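Local coordinates for serine-pyruvate aminotransferase (agxt) (PDB 3ZRQ) that transfers amino groups between serine and pyruvate as a pyridoxal-phosphate-dependent, class-V aminotransferase from a thermophilic archaeon, at the 4'-deoxy-4'-aminopyridoxal-5'-phosphate site. Coordinates in Å, arbitrary orientation; residue numbers count along the deposited sequence, not the author numbering. Chains: chain A/B, Serine-pyruvate aminotransferase (agxt).

The 4'-deoxy-4'-aminopyridoxal-5'-phosphate site. Residues chain A 62-64, 67, 88, 134, 136, 138, 163, 165-166, 186, 188-189; chain B 240, 242-243. With PMP (4'-deoxy-4'-aminopyridoxal-5'-phosphate), chain C.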
# COMPACT_ATOMS: atom_id res chain seq x y z
N GLY A 62 -19.55 13.20 -8.09
CA GLY A 62 -19.41 13.91 -6.80
C GLY A 62 -20.63 14.73 -6.44
O GLY A 62 -21.75 14.40 -6.84
N GLY A 63 -20.42 15.79 -5.67
CA GLY A 63 -21.55 16.66 -5.28
C GLY A 63 -22.29 17.18 -6.51
O GLY A 63 -23.46 17.25 -6.52
N THR A 64 -21.58 17.54 -7.59
CA THR A 64 -22.28 18.14 -8.75
C THR A 64 -23.14 17.10 -9.51
O THR A 64 -24.24 17.42 -9.99
CB THR A 64 -21.26 18.81 -9.72
OG1 THR A 64 -20.47 19.76 -8.98
CG2 THR A 64 -22.01 19.51 -10.87
N MET A 67 -26.23 16.52 -7.33
CA MET A 67 -27.14 17.64 -7.53
C MET A 67 -27.90 17.52 -8.86
O MET A 67 -29.12 17.61 -8.88
CB MET A 67 -26.37 18.97 -7.50
CG MET A 67 -25.77 19.37 -6.07
SD MET A 67 -24.64 20.77 -6.28
CE MET A 67 -25.77 22.19 -6.21
N PHE A 88 -22.05 27.79 -4.48
CA PHE A 88 -22.64 26.45 -4.62
C PHE A 88 -24.14 26.44 -4.57
O PHE A 88 -24.78 25.57 -5.15
CB PHE A 88 -21.95 25.44 -3.67
CG PHE A 88 -20.49 25.25 -4.04
CD1 PHE A 88 -20.15 24.50 -5.17
CD2 PHE A 88 -19.48 25.91 -3.34
CE1 PHE A 88 -18.82 24.38 -5.57
CE2 PHE A 88 -18.14 25.80 -3.73
CZ PHE A 88 -17.82 25.02 -4.85
N THR A 134 -28.68 24.93 0.64
CA THR A 134 -27.27 24.54 0.85
C THR A 134 -27.00 24.50 2.36
O THR A 134 -27.12 25.53 3.03
CB THR A 134 -26.31 25.53 0.21
OG1 THR A 134 -26.71 25.83 -1.13
CG2 THR A 134 -24.88 24.98 0.19
N VAL A 136 -24.04 23.90 4.12
CA VAL A 136 -22.89 24.74 4.33
C VAL A 136 -22.43 25.23 2.96
O VAL A 136 -22.15 24.42 2.07
CB VAL A 136 -21.72 23.99 5.07
CG1 VAL A 136 -20.39 24.76 4.94
CG2 VAL A 136 -22.06 23.73 6.51
N THR A 138 -19.71 26.53 0.89
CA THR A 138 -18.27 26.36 1.01
C THR A 138 -17.51 27.63 0.64
O THR A 138 -16.42 27.87 1.19
CB THR A 138 -17.79 25.17 0.11
OG1 THR A 138 -18.65 24.06 0.33
CG2 THR A 138 -16.35 24.76 0.42
N ASP A 163 -28.23 20.32 -0.26
CA ASP A 163 -26.85 20.06 -0.59
C ASP A 163 -26.06 20.07 0.74
O ASP A 163 -25.79 21.14 1.31
CB ASP A 163 -26.37 21.10 -1.60
CG ASP A 163 -24.86 21.14 -1.74
OD1 ASP A 163 -24.14 20.32 -1.11
OD2 ASP A 163 -24.38 22.02 -2.49
N VAL A 165 -22.96 18.61 0.87
CA VAL A 165 -21.58 18.30 0.45
C VAL A 165 -20.50 18.70 1.50
O VAL A 165 -19.58 17.90 1.77
CB VAL A 165 -21.25 18.88 -0.96
CG1 VAL A 165 -19.77 18.79 -1.25
CG2 VAL A 165 -22.08 18.13 -2.07
N SER A 166 -20.60 19.91 2.07
CA SER A 166 -19.67 20.34 3.13
C SER A 166 -20.29 20.29 4.54
O SER A 166 -19.87 21.03 5.46
CB SER A 166 -19.14 21.74 2.85
OG SER A 166 -18.28 21.77 1.75
N ALA A 186 -20.89 14.36 -0.91
CA ALA A 186 -19.86 13.78 -1.74
C ALA A 186 -18.96 12.94 -0.84
O ALA A 186 -19.06 13.01 0.41
CB ALA A 186 -19.05 14.87 -2.46
N GLN A 188 -15.56 13.12 -0.61
CA GLN A 188 -14.23 13.65 -0.36
C GLN A 188 -14.21 14.78 0.66
O GLN A 188 -13.16 15.38 0.86
CB GLN A 188 -13.56 14.11 -1.67
CG GLN A 188 -14.09 15.48 -2.24
CD GLN A 188 -15.41 15.35 -3.04
OE1 GLN A 188 -15.94 14.25 -3.25
NE2 GLN A 188 -15.93 16.49 -3.50
N LYS A 189 -15.33 15.03 1.33
CA LYS A 189 -15.35 16.14 2.30
C LYS A 189 -15.28 15.68 3.74
O LYS A 189 -14.27 15.06 4.13
CB LYS A 189 -16.58 17.02 2.08
CG LYS A 189 -16.24 18.35 1.60
CD LYS A 189 -16.02 18.36 0.15
CE LYS A 189 -16.42 19.76 -0.29
NZ LYS A 189 -16.31 19.97 -1.71
N TYR B 240 -10.83 24.68 -11.66
CA TYR B 240 -11.89 23.88 -11.03
C TYR B 240 -13.20 23.98 -11.80
O TYR B 240 -13.73 25.07 -12.02
CB TYR B 240 -12.10 24.31 -9.57
CG TYR B 240 -13.31 23.66 -8.93
CD1 TYR B 240 -13.27 22.33 -8.50
CD2 TYR B 240 -14.51 24.37 -8.80
CE1 TYR B 240 -14.40 21.72 -7.93
CE2 TYR B 240 -15.64 23.79 -8.24
CZ TYR B 240 -15.57 22.46 -7.80
OH TYR B 240 -16.70 21.88 -7.27
N ALA B 242 -15.58 20.79 -11.41
CA ALA B 242 -16.24 19.93 -10.41
C ALA B 242 -15.13 18.96 -9.98
O ALA B 242 -14.16 18.72 -10.76
CB ALA B 242 -17.40 19.18 -11.05
N THR B 243 -15.18 18.47 -8.75
CA THR B 243 -14.08 17.64 -8.24
C THR B 243 -13.94 16.34 -9.06
O THR B 243 -14.89 15.59 -9.17
CB THR B 243 -14.28 17.28 -6.78
OG1 THR B 243 -14.51 18.49 -6.02
CG2 THR B 243 -13.09 16.52 -6.22
N1 PMP C . -21.79 21.82 -3.08
C2 PMP C . -20.87 22.36 -2.24
C2A PMP C . -21.37 23.03 -1.00
C3 PMP C . -19.50 22.17 -2.46
O3 PMP C . -18.61 22.59 -1.53
C4 PMP C . -19.11 21.56 -3.67
C4A PMP C . -17.68 21.60 -4.15
N4A PMP C . -16.81 21.12 -3.16
C5 PMP C . -20.08 21.03 -4.53
C6 PMP C . -21.43 21.18 -4.23
C5A PMP C . -19.74 20.26 -5.80
O4P PMP C . -19.11 19.05 -5.41
P PMP C . -18.11 18.31 -6.44
O1P PMP C . -16.91 19.19 -6.70
O2P PMP C . -18.86 18.05 -7.74
O3P PMP C . -17.74 17.02 -5.76
O HOH W 1 -17.61 15.98 -9.23
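The cofactor PMP, the aminated form of pyridoxal phosphate, is almost wholly buried: protein hides 392 of its 394 Å². Its pyridine ring is clamped between two side chains. On one face the A:Phe88 ring lies nearly parallel to the PMP ring, the planes 8° apart and the centroids 3.9 Å from each other; chi1 of -64° sets CG beside the backbone N, so that CE1 lies over the C4-C4A bond of PMP. On the opposite face A:Val165 presents CG1, which sits 3.7 Å from the PMP ring centroid in a CH-pi contact. An alanine in place of A:Phe88 would remove the stacked ring and would probably let the cofactor tilt, disturbing the presentation of its amino-bearing carbon.

Recognition of the pyridine nitrogen falls to A:Asp163, whose OD2 is 2.7 Å from PMP N1, consistent with a hydrogen bond to a protonated ring; this carboxylate would be expected to favour that protonation and so strengthen the electron sink. Its other oxygen, OD1, accepts from the backbone N of A:Val165, met nearly along the C-O axis, which fixes the carboxylate's rotation. Beside the phenolic O3, the hydroxyls of A:Thr138 and A:Ser166 are hydrogen-bonded to each other.

The phosphate is read oxygen by oxygen, across two chains. PMP O2P accepts from A:Thr64 N and, at 2.7 Å, from A:Thr64 OG1, at the start of helix 63-69, whose N-terminal end would probably favour the negative charge. PMP O3P accepts from A:Gly63 N and from A:Gln188 NE2 at 2.9 Å, lying near the glutamine's amide plane. Three donors from chain B grip PMP O1P: B:Tyr240 OH at 2.8 Å, B:Thr243 N at 2.8 Å (159° at H) and B:Thr243 OG1.

A:Lys189, the family's Schiff-base lysine, points NZ at PMP N4A; their modelled closeness is unrealistic, possibly reflecting a mixture with the lysine-linked form, and shows only adjacency. The site thus holds the cofactor through contacts from both chains, its amino group beside the catalytic lysine for transamination.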